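Local coordinates for protein Atp-dependent DNA ligase (Psychromonas sp., PDB 4D05) that is an ATP-dependent DNA ligase that probably joins nicked DNA through a covalent enzyme-adenylate intermediate, at residues 94-99 / 127-132; 98-103 / 112-117. One frame throughout, in Å; residues are numbered along the deposited sequence.

Contact 1. Residues 94-99 / 127-132. With AMP (adenosine monophosphate), chain H.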
ATOM      1  N   LYS A  94     -18.030  -2.076  -0.667  1.00  3.50           N
ATOM      2  CA  LYS A  94     -17.997  -2.541   0.700  1.00  3.20           C
ATOM      3  C   LYS A  94     -17.010  -1.657   1.451  1.00  4.63           C
ATOM      4  O   LYS A  94     -15.922  -1.324   0.934  1.00  3.73           O
ATOM      5  CB  LYS A  94     -17.515  -3.999   0.791  1.00  5.98           C
ATOM      6  CG  LYS A  94     -18.442  -4.957   0.081  1.00  9.79           C
ATOM      7  CD  LYS A  94     -17.772  -6.208  -0.411  1.00 13.09           C
ATOM      8  CE  LYS A  94     -16.807  -5.905  -1.564  1.00 15.25           C
ATOM      9  NZ  LYS A  94     -16.409  -7.162  -2.207  1.00 22.03           N
ATOM     10  N   PHE A  95     -17.404  -1.259   2.661  1.00  4.39           N
ATOM     11  CA  PHE A  95     -16.501  -0.648   3.634  1.00  2.85           C
ATOM     12  C   PHE A  95     -15.815  -1.783   4.365  1.00  2.61           C
ATOM     13  O   PHE A  95     -16.435  -2.490   5.188  1.00  3.25           O
ATOM     14  CB  PHE A  95     -17.284   0.266   4.584  1.00  2.37           C
ATOM     15  CG  PHE A  95     -16.430   1.096   5.533  1.00  2.75           C
ATOM     16  CD1 PHE A  95     -15.250   1.692   5.134  1.00  3.68           C
ATOM     17  CD2 PHE A  95     -16.843   1.289   6.836  1.00  3.46           C
ATOM     18  CE1 PHE A  95     -14.497   2.468   6.026  1.00  3.25           C
ATOM     19  CE2 PHE A  95     -16.112   2.063   7.709  1.00  4.07           C
ATOM     20  CZ  PHE A  95     -14.916   2.637   7.313  1.00  2.85           C
HETATM   21  N   MSE A  96     -14.559  -2.006   3.992  1.00  2.03           N
HETATM   22  CA  MSE A  96     -13.751  -3.108   4.482  1.00  2.14           C
HETATM   23  C   MSE A  96     -12.908  -2.614   5.626  1.00  2.15           C
HETATM   24  O   MSE A  96     -11.932  -1.887   5.424  1.00  2.60           O
HETATM   25  CB  MSE A  96     -12.811  -3.606   3.348  1.00  3.56           C
HETATM   26  CG  MSE A  96     -13.513  -4.028   2.062  1.00  4.96           C
HETATM   27 SE   MSE A  96     -14.582  -5.622   2.118  1.00  8.52          SE
HETATM   28  CE  MSE A  96     -13.159  -6.880   2.564  1.00 12.47           C
ATOM     29  N   ILE A  97     -13.282  -2.992   6.850  1.00  2.67           N
ATOM     30  CA  ILE A  97     -12.652  -2.380   8.009  1.00  2.27           C
ATOM     31  C   ILE A  97     -11.405  -3.087   8.470  1.00  3.08           C
ATOM     32  O   ILE A  97     -11.308  -4.321   8.398  1.00  2.86           O
ATOM     33  CB  ILE A  97     -13.661  -2.170   9.140  1.00  2.83           C
ATOM     34  CG1 ILE A  97     -14.159  -3.496   9.719  1.00  2.94           C
ATOM     35  CG2 ILE A  97     -14.817  -1.296   8.604  1.00  3.47           C
ATOM     36  CD1 ILE A  97     -15.010  -3.330  11.000  1.00  5.97           C
ATOM     37  N   PHE A  98     -10.479  -2.286   8.989  1.00  3.15           N
ATOM     38  CA  PHE A  98      -9.232  -2.807   9.488  1.00  2.06           C
ATOM     39  C   PHE A  98      -8.818  -2.209  10.851  1.00  1.41           C
ATOM     40  O   PHE A  98      -7.838  -2.659  11.418  1.00  2.71           O
ATOM     41  CB  PHE A  98      -8.102  -2.665   8.425  1.00  2.85           C
ATOM     42  CG  PHE A  98      -7.881  -1.259   7.930  1.00  4.16           C
ATOM     43  CD1 PHE A  98      -7.288  -0.326   8.729  1.00  5.52           C
ATOM     44  CD2 PHE A  98      -8.223  -0.885   6.649  1.00  7.62           C
ATOM     45  CE1 PHE A  98      -7.064   0.974   8.275  1.00  6.41           C
ATOM     46  CE2 PHE A  98      -7.978   0.419   6.201  1.00  7.44           C
ATOM     47  CZ  PHE A  98      -7.395   1.325   7.026  1.00  5.18           C
ATOM     48  N   ASP A  99      -9.539  -1.220  11.383  1.00  2.47           N
ATOM     49  CA  ASP A  99      -9.242  -0.789  12.735  1.00  2.56           C
ATOM     50  C   ASP A  99     -10.385   0.014  13.350  1.00  3.11           C
ATOM     51  O   ASP A  99     -11.379   0.332  12.689  1.00  3.14           O
ATOM     52  CB  ASP A  99      -7.912  -0.018  12.781  1.00  3.79           C
ATOM     53  CG  ASP A  99      -7.109  -0.293  14.051  1.00  4.01           C
ATOM     54  OD1 ASP A  99      -7.713  -0.708  15.058  1.00  5.14           O
ATOM     55  OD2 ASP A  99      -5.882  -0.042  14.060  1.00  3.78           O
ATOM     56  N   GLN A 127     -17.913  -5.034   5.985  1.00  5.36           N
ATOM     57  CA  GLN A 127     -17.220  -6.323   6.067  1.00  7.02           C
ATOM     58  C   GLN A 127     -15.836  -6.164   6.712  1.00  6.01           C
ATOM     59  O   GLN A 127     -15.317  -5.073   6.722  1.00  6.60           O
ATOM     60  CB  GLN A 127     -17.202  -6.992   4.678  1.00 11.75           C
ATOM     61  CG  GLN A 127     -18.370  -8.009   4.680  1.00 24.84           C
ATOM     62  CD  GLN A 127     -19.335  -7.982   3.533  1.00 32.89           C
ATOM     63  OE1 GLN A 127     -18.949  -8.039   2.347  1.00 39.66           O
ATOM     64  NE2 GLN A 127     -20.631  -7.981   3.869  1.00 29.18           N
HETATM   65  N   MSE A 128     -15.308  -7.225   7.339  1.00  6.96           N
HETATM   66  CA  MSE A 128     -14.002  -7.144   8.021  1.00  9.09           C
HETATM   67  C   MSE A 128     -12.948  -7.715   7.083  1.00  7.72           C
HETATM   68  O   MSE A 128     -13.164  -8.767   6.490  1.00  8.65           O
HETATM   69  CB  MSE A 128     -13.999  -7.923   9.352  1.00 16.92           C
HETATM   70  CG  MSE A 128     -13.011  -7.353  10.386  1.00 10.94           C
HETATM   71 SE   MSE A 128     -12.485  -8.385  11.792  1.00 21.50          SE
HETATM   72  CE  MSE A 128     -11.980 -10.081  10.980  1.00 23.08           C
ATOM     73  N   ILE A 129     -11.833  -7.016   6.936  1.00  6.11           N
ATOM     74  CA  ILE A 129     -10.696  -7.589   6.240  1.00  5.86           C
ATOM     75  C   ILE A 129     -10.184  -8.764   7.082  1.00  5.94           C
ATOM     76  O   ILE A 129      -9.983  -8.638   8.270  1.00  6.09           O
ATOM     77  CB  ILE A 129      -9.605  -6.532   6.017  1.00  6.21           C
ATOM     78  CG1 ILE A 129     -10.177  -5.398   5.147  1.00  5.55           C
ATOM     79  CG2 ILE A 129      -8.410  -7.163   5.345  1.00  7.20           C
ATOM     80  CD1 ILE A 129      -9.248  -4.226   4.924  1.00  7.56           C
ATOM     81  N   GLU A 130      -9.981  -9.915   6.455  1.00  4.47           N
ATOM     82  CA  GLU A 130      -9.462 -11.084   7.167  1.00  7.22           C
ATOM     83  C   GLU A 130      -8.078 -10.824   7.780  1.00  5.43           C
ATOM     84  O   GLU A 130      -7.201 -10.238   7.139  1.00  6.09           O
ATOM     85  CB  GLU A 130      -9.404 -12.286   6.211  1.00 13.26           C
ATOM     86  CG  GLU A 130      -8.940 -13.583   6.863  1.00 18.56           C
ATOM     87  CD  GLU A 130      -8.690 -14.732   5.870  1.00 24.69           C
ATOM     88  OE1 GLU A 130      -8.836 -14.551   4.629  1.00 27.29           O
ATOM     89  OE2 GLU A 130      -8.339 -15.837   6.353  1.00 26.36           O
ATOM     90  N   GLN A 131      -7.902 -11.263   9.025  1.00  4.37           N
ATOM     91  CA  GLN A 131      -6.663 -11.098   9.771  1.00  4.33           C
ATOM     92  C   GLN A 131      -6.200 -12.498  10.175  1.00  5.74           C
ATOM     93  O   GLN A 131      -6.952 -13.267  10.828  1.00  8.27           O
ATOM     94  CB  GLN A 131      -6.896 -10.245  11.031  1.00  3.68           C
ATOM     95  CG  GLN A 131      -7.405  -8.784  10.784  1.00  3.40           C
ATOM     96  CD  GLN A 131      -6.296  -7.872  10.282  1.00  4.10           C
ATOM     97  OE1 GLN A 131      -5.115  -8.213  10.351  1.00  4.13           O
ATOM     98  NE2 GLN A 131      -6.674  -6.678   9.812  1.00  3.45           N
ATOM     99  N   GLN A 132      -4.982 -12.853   9.756  1.00  5.24           N
ATOM    100  CA  GLN A 132      -4.473 -14.197  10.026  1.00  8.33           C
ATOM    101  C   GLN A 132      -3.073 -14.180  10.607  1.00  7.55           C
ATOM    102  O   GLN A 132      -2.321 -13.242  10.437  1.00  6.42           O
ATOM    103  CB  GLN A 132      -4.513 -15.072   8.764  1.00 13.34           C
ATOM    104  CG  GLN A 132      -3.690 -14.567   7.585  1.00 18.48           C
ATOM    105  CD  GLN A 132      -3.956 -15.374   6.284  1.00 24.26           C
ATOM    106  OE1 GLN A 132      -3.594 -16.547   6.182  1.00 27.78           O
ATOM    107  NE2 GLN A 132      -4.582 -14.739   5.301  1.00 27.64           N
TER
HETATM  108  P   AMP H1263      -0.285   1.313  -0.059  1.00 19.70           P
HETATM  109  O1P AMP H1263       1.158   1.727   0.017  1.00 21.39           O
HETATM  110  O2P AMP H1263      -1.275   1.834  -1.084  1.00 21.02           O
HETATM  111  O5' AMP H1263      -0.865   1.431   1.413  1.00 16.59           O
HETATM  112  C5' AMP H1263      -2.177   0.937   1.556  1.00 19.09           C
HETATM  113  C4' AMP H1263      -2.936   1.966   2.335  1.00 15.89           C
HETATM  114  O4' AMP H1263      -4.259   1.543   2.582  1.00 13.75           O
HETATM  115  C3' AMP H1263      -2.240   2.131   3.644  1.00 21.57           C
HETATM  116  O3' AMP H1263      -2.203   3.552   3.850  1.00 23.92           O
HETATM  117  C2' AMP H1263      -3.134   1.441   4.633  1.00 20.08           C
HETATM  118  O2' AMP H1263      -3.035   2.357   5.726  1.00 22.04           O
HETATM  119  C1' AMP H1263      -4.511   1.222   3.937  1.00 14.59           C
HETATM  120  N9  AMP H1263      -4.878  -0.235   3.884  1.00 11.38           N
HETATM  121  C8  AMP H1263      -5.284  -1.013   2.842  1.00  8.92           C
HETATM  122  N7  AMP H1263      -5.483  -2.307   3.196  1.00  8.16           N
HETATM  123  C5  AMP H1263      -5.248  -2.338   4.528  1.00  5.99           C
HETATM  124  C6  AMP H1263      -5.220  -3.390   5.547  1.00  4.91           C
HETATM  125  N6  AMP H1263      -5.545  -4.648   5.212  1.00  5.95           N
HETATM  126  N1  AMP H1263      -4.913  -3.008   6.791  1.00  6.63           N
HETATM  127  C2  AMP H1263      -4.538  -1.764   7.121  1.00  7.36           C
HETATM  128  N3  AMP H1263      -4.519  -0.761   6.260  1.00  7.24           N
HETATM  129  C4  AMP H1263      -4.855  -0.995   4.968  1.00  7.09           C
HETATM  130  O   HOH W   1      -9.533  -6.322   9.628  1.00  6.18           O
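The Phe98 ring lies face-on against the adenine, the two planes nearly parallel: AMP N3 sits 3.4 Å above the ring plane, over its centre, and Phe98 CG is 3.5 Å from AMP C2. CG falls in the crowded position between backbone N and carbonyl carbon (chi1 56°), which swings the ring out from the strand toward the nucleotide. Ile129 meets this ring at its edge, in plane, with CD1 3.9 Å from Phe98 CD2; both its CD1 and CG2 also approach AMP N6. On the same side of the sheet, Ile129 CG1 packs 3.7 Å from Met96 CB. Met96, a selenomethionine, bends at chi2 and chi3 and crosses Gln127 obliquely, its SE meeting CB of Gln127. On the other side, Ile97 CG1 packs against Met128 CG. Parallel pairing fixes this register. Gln127 N donates almost straight (176°) to Phe95 O, from above the carbonyl plane. Ile97 N lies nearly along the Gln127 C=O axis, 2.9 Å from O. Ile129 N reaches Ile97 O in the carbonyl plane, at 3.1 Å. Where the ladder ends, a water donates to Ile97 O and Ile129 O and accepts from Gln131 NE2, so Ile97 O takes two bonds. An alanine in place of Phe98 removes the flat surface against the base and the edge that Ile129 CD1 touches, and would probably leave the adenine less firmly oriented. This parallel strand pair of a beta-alpha-beta unit lines the adenylate pocket, consistent with the way an aromatic side chain lies against adenine in the nucleotidyltransferase domain of DNA ligases.

Contact 2. Residues 98-103 / 112-117. With AMP (adenosine monophosphate), chain H.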
ATOM      1  N   PHE A  98     -10.479  -2.286   8.989  1.00  3.15           N
ATOM      2  CA  PHE A  98      -9.232  -2.807   9.488  1.00  2.06           C
ATOM      3  C   PHE A  98      -8.818  -2.209  10.851  1.00  1.41           C
ATOM      4  O   PHE A  98      -7.838  -2.659  11.418  1.00  2.71           O
ATOM      5  CB  PHE A  98      -8.102  -2.665   8.425  1.00  2.85           C
ATOM      6  CG  PHE A  98      -7.881  -1.259   7.930  1.00  4.16           C
ATOM      7  CD1 PHE A  98      -7.288  -0.326   8.729  1.00  5.52           C
ATOM      8  CD2 PHE A  98      -8.223  -0.885   6.649  1.00  7.62           C
ATOM      9  CE1 PHE A  98      -7.064   0.974   8.275  1.00  6.41           C
ATOM     10  CE2 PHE A  98      -7.978   0.419   6.201  1.00  7.44           C
ATOM     11  CZ  PHE A  98      -7.395   1.325   7.026  1.00  5.18           C
ATOM     12  N   ASP A  99      -9.539  -1.220  11.383  1.00  2.47           N
ATOM     13  CA  ASP A  99      -9.242  -0.789  12.735  1.00  2.56           C
ATOM     14  C   ASP A  99     -10.385   0.014  13.350  1.00  3.11           C
ATOM     15  O   ASP A  99     -11.379   0.332  12.689  1.00  3.14           O
ATOM     16  CB  ASP A  99      -7.912  -0.018  12.781  1.00  3.79           C
ATOM     17  CG  ASP A  99      -7.109  -0.293  14.051  1.00  4.01           C
ATOM     18  OD1 ASP A  99      -7.713  -0.708  15.058  1.00  5.14           O
ATOM     19  OD2 ASP A  99      -5.882  -0.042  14.060  1.00  3.78           O
ATOM     20  N   LEU A 100     -10.228   0.278  14.637  1.00  2.95           N
ATOM     21  CA  LEU A 100     -11.180   1.011  15.496  1.00  3.44           C
ATOM     22  C   LEU A 100     -10.382   2.162  16.142  1.00  3.17           C
ATOM     23  O   LEU A 100      -9.735   2.001  17.180  1.00  4.19           O
ATOM     24  CB  LEU A 100     -11.766   0.093  16.590  1.00  4.10           C
ATOM     25  CG  LEU A 100     -12.529  -1.127  16.109  1.00  3.93           C
ATOM     26  CD1 LEU A 100     -13.083  -1.960  17.249  1.00  4.72           C
ATOM     27  CD2 LEU A 100     -13.685  -0.742  15.213  1.00  4.03           C
ATOM     28  N   PRO A 101     -10.349   3.321  15.487  1.00  3.56           N
ATOM     29  CA  PRO A 101      -9.361   4.345  15.871  1.00  4.74           C
ATOM     30  C   PRO A 101      -9.595   5.039  17.198  1.00  6.28           C
ATOM     31  O   PRO A 101      -8.697   5.769  17.625  1.00  7.22           O
ATOM     32  CB  PRO A 101      -9.450   5.385  14.741  1.00  6.79           C
ATOM     33  CG  PRO A 101     -10.231   4.754  13.708  1.00 10.52           C
ATOM     34  CD  PRO A 101     -11.068   3.669  14.260  1.00  6.96           C
ATOM     35  N   LYS A 102     -10.759   4.865  17.822  1.00  4.83           N
ATOM     36  CA  LYS A 102     -10.989   5.479  19.124  1.00  6.64           C
ATOM     37  C   LYS A 102     -10.823   4.451  20.250  1.00  6.70           C
ATOM     38  O   LYS A 102     -11.022   4.766  21.435  1.00  7.80           O
ATOM     39  CB  LYS A 102     -12.367   6.119  19.187  1.00  8.74           C
ATOM     40  CG  LYS A 102     -12.509   7.361  18.298  1.00  9.94           C
ATOM     41  CD  LYS A 102     -11.522   8.463  18.687  1.00 17.31           C
ATOM     42  CE  LYS A 102     -11.684   9.749  17.850  1.00 23.16           C
ATOM     43  NZ  LYS A 102     -10.781  10.836  18.354  1.00 26.23           N
ATOM     44  N   SER A 103     -10.431   3.229  19.895  1.00  7.39           N
ATOM     45  CA  SER A 103     -10.267   2.177  20.894  1.00  6.73           C
ATOM     46  C   SER A 103      -8.989   2.395  21.698  1.00  6.70           C
ATOM     47  O   SER A 103      -7.978   2.880  21.165  1.00  8.06           O
ATOM     48  CB  SER A 103     -10.161   0.831  20.211  1.00  7.63           C
ATOM     49  OG  SER A 103      -9.764  -0.176  21.125  1.00  7.65           O
ATOM     50  N   ASN A 112     -11.257  -8.677  17.632  1.00  3.41           N
ATOM     51  CA  ASN A 112     -12.394  -9.408  18.169  1.00  4.22           C
ATOM     52  C   ASN A 112     -13.660  -8.552  18.163  1.00  4.70           C
ATOM     53  O   ASN A 112     -14.743  -9.022  17.807  1.00  5.55           O
ATOM     54  CB  ASN A 112     -12.067  -9.915  19.564  1.00  6.29           C
ATOM     55  CG  ASN A 112     -13.020 -10.954  20.016  1.00  9.36           C
ATOM     56  OD1 ASN A 112     -14.066 -10.613  20.572  1.00 10.96           O
ATOM     57  ND2 ASN A 112     -12.693 -12.267  19.752  1.00  9.88           N
ATOM     58  N   LYS A 113     -13.513  -7.288  18.533  1.00  3.80           N
ATOM     59  CA  LYS A 113     -14.660  -6.387  18.500  1.00  4.58           C
ATOM     60  C   LYS A 113     -15.164  -6.180  17.068  1.00  4.65           C
ATOM     61  O   LYS A 113     -16.367  -6.191  16.835  1.00  6.39           O
ATOM     62  CB  LYS A 113     -14.354  -5.058  19.170  1.00  6.25           C
ATOM     63  CG  LYS A 113     -15.570  -4.168  19.268  1.00  6.53           C
ATOM     64  CD  LYS A 113     -15.324  -2.968  20.123  1.00  8.29           C
ATOM     65  CE  LYS A 113     -16.555  -2.132  20.230  1.00 12.49           C
ATOM     66  NZ  LYS A 113     -16.386  -1.016  21.203  1.00 20.38           N
HETATM   67  N   MSE A 114     -14.252  -5.960  16.126  1.00  4.43           N
HETATM   68  CA  MSE A 114     -14.660  -5.749  14.750  1.00  2.96           C
HETATM   69  C   MSE A 114     -15.451  -6.937  14.199  1.00  4.27           C
HETATM   70  O   MSE A 114     -16.438  -6.745  13.480  1.00  4.59           O
HETATM   71  CB  MSE A 114     -13.429  -5.493  13.856  1.00  4.64           C
HETATM   72  CG  MSE A 114     -12.832  -4.149  14.077  1.00  5.74           C
HETATM   73 SE   MSE A 114     -11.491  -3.686  12.681  1.00  8.68          SE
HETATM   74  CE  MSE A 114     -10.092  -4.823  13.317  1.00  8.27           C
ATOM     75  N   GLN A 115     -15.027  -8.160  14.529  1.00  5.65           N
ATOM     76  CA  GLN A 115     -15.730  -9.369  14.060  1.00  7.28           C
ATOM     77  C   GLN A 115     -17.178  -9.315  14.530  1.00  7.51           C
ATOM     78  O   GLN A 115     -18.080  -9.580  13.761  1.00  7.68           O
ATOM     79  CB  GLN A 115     -15.086 -10.666  14.570  1.00  9.46           C
ATOM     80  CG  GLN A 115     -13.680 -10.916  14.026  1.00 16.10           C
ATOM     81  CD  GLN A 115     -12.953 -12.145  14.631  1.00 18.64           C
ATOM     82  OE1 GLN A 115     -12.714 -12.220  15.843  1.00 20.32           O
ATOM     83  NE2 GLN A 115     -12.520 -13.065  13.757  1.00 23.74           N
ATOM     84  N   THR A 116     -17.378  -8.977  15.797  1.00  6.92           N
ATOM     85  CA  THR A 116     -18.724  -8.839  16.356  1.00  8.43           C
ATOM     86  C   THR A 116     -19.521  -7.721  15.705  1.00  7.81           C
ATOM     87  O   THR A 116     -20.675  -7.909  15.358  1.00  9.00           O
ATOM     88  CB  THR A 116     -18.671  -8.642  17.881  1.00 12.14           C
ATOM     89  OG1 THR A 116     -18.122  -9.816  18.486  1.00 15.67           O
ATOM     90  CG2 THR A 116     -20.058  -8.465  18.429  1.00 14.95           C
ATOM     91  N   LEU A 117     -18.914  -6.549  15.549  1.00  6.48           N
ATOM     92  CA  LEU A 117     -19.584  -5.429  14.906  1.00  7.17           C
ATOM     93  C   LEU A 117     -20.076  -5.812  13.498  1.00  6.86           C
ATOM     94  O   LEU A 117     -21.223  -5.547  13.129  1.00  6.93           O
ATOM     95  CB  LEU A 117     -18.654  -4.217  14.818  1.00  7.97           C
ATOM     96  CG  LEU A 117     -18.251  -3.542  16.132  1.00  8.53           C
ATOM     97  CD1 LEU A 117     -17.262  -2.434  15.804  1.00  9.55           C
ATOM     98  CD2 LEU A 117     -19.455  -3.000  16.882  1.00 10.26           C
TER
HETATM   99  P   AMP H1263      -0.285   1.313  -0.059  1.00 19.70           P
HETATM  100  O1P AMP H1263       1.158   1.727   0.017  1.00 21.39           O
HETATM  101  O2P AMP H1263      -1.275   1.834  -1.084  1.00 21.02           O
HETATM  102  O5' AMP H1263      -0.865   1.431   1.413  1.00 16.59           O
HETATM  103  C5' AMP H1263      -2.177   0.937   1.556  1.00 19.09           C
HETATM  104  C4' AMP H1263      -2.936   1.966   2.335  1.00 15.89           C
HETATM  105  O4' AMP H1263      -4.259   1.543   2.582  1.00 13.75           O
HETATM  106  C3' AMP H1263      -2.240   2.131   3.644  1.00 21.57           C
HETATM  107  O3' AMP H1263      -2.203   3.552   3.850  1.00 23.92           O
HETATM  108  C2' AMP H1263      -3.134   1.441   4.633  1.00 20.08           C
HETATM  109  O2' AMP H1263      -3.035   2.357   5.726  1.00 22.04           O
HETATM  110  C1' AMP H1263      -4.511   1.222   3.937  1.00 14.59           C
HETATM  111  N9  AMP H1263      -4.878  -0.235   3.884  1.00 11.38           N
HETATM  112  C8  AMP H1263      -5.284  -1.013   2.842  1.00  8.92           C
HETATM  113  N7  AMP H1263      -5.483  -2.307   3.196  1.00  8.16           N
HETATM  114  C5  AMP H1263      -5.248  -2.338   4.528  1.00  5.99           C
HETATM  115  C6  AMP H1263      -5.220  -3.390   5.547  1.00  4.91           C
HETATM  116  N6  AMP H1263      -5.545  -4.648   5.212  1.00  5.95           N
HETATM  117  N1  AMP H1263      -4.913  -3.008   6.791  1.00  6.63           N
HETATM  118  C2  AMP H1263      -4.538  -1.764   7.121  1.00  7.36           C
HETATM  119  N3  AMP H1263      -4.519  -0.761   6.260  1.00  7.24           N
HETATM  120  C4  AMP H1263      -4.855  -0.995   4.968  1.00  7.09           C
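Apolar contacts carry most of this interface, and Leu100 is at their centre. Its CG, anti to the carbonyl carbon, lies 3.7 Å from Met114 CG as the two side chains run alongside each other, pointing opposite ways. The two methyls of Leu100 diverge over the helix: CD1 touches the extended aliphatic chain of Lys113, 3.8 Å from CD, while CD2 also lies on Met114 CG and meets Leu117 CD1 tip to tip at 4.0 Å. A second kind of contact is side chain against backbone. Met114, a selenomethionine bent at chi3 (-75°), brings SE to 3.4 Å from Asp99 N and 3.6 Å from Phe98 C, with CE beside Phe98 O, so its end is applied to the peptide link between Phe98 and Asp99. No hydrogen bond crosses between the segments. Within residues 98-103, Leu100 N donates to Asp99 OD1 (2.7 Å) from above the carboxylate plane; the same oxygen forms a salt bridge with Arg110 of helix 107-121. A classic beta bulge sets Phe98 and Asp99 together opposite Asp63 of strand 62-67, and a type I turn from Leu100 to Ser103 follows. Helix 107-121 thus packs on the end of strand 94-99, with Phe107 touching Asp99 and Met114, and Met62 of strand 62-67 also touching Leu100.

The centres of the two contacts are 9 Å apart, and both start from strand 94-99, sharing Phe98 and Asp99. Along the chain contact 2 is nested inside contact 1: residues 98-103 lead into helix 107-121, which contributes 112-117, and the chain then returns through strand 126-128 to 127-132. Together they describe one beta-alpha-beta unit at the edge of a mixed five-stranded sheet. They also meet directly, with Met128 SE 3.6 Å from Gln115 CG and Ile97 CD1 3.9 Å from Met114 CG. The helix therefore packs on one side of the strand pair, while Phe98 and Ile129 reach AMP on the other.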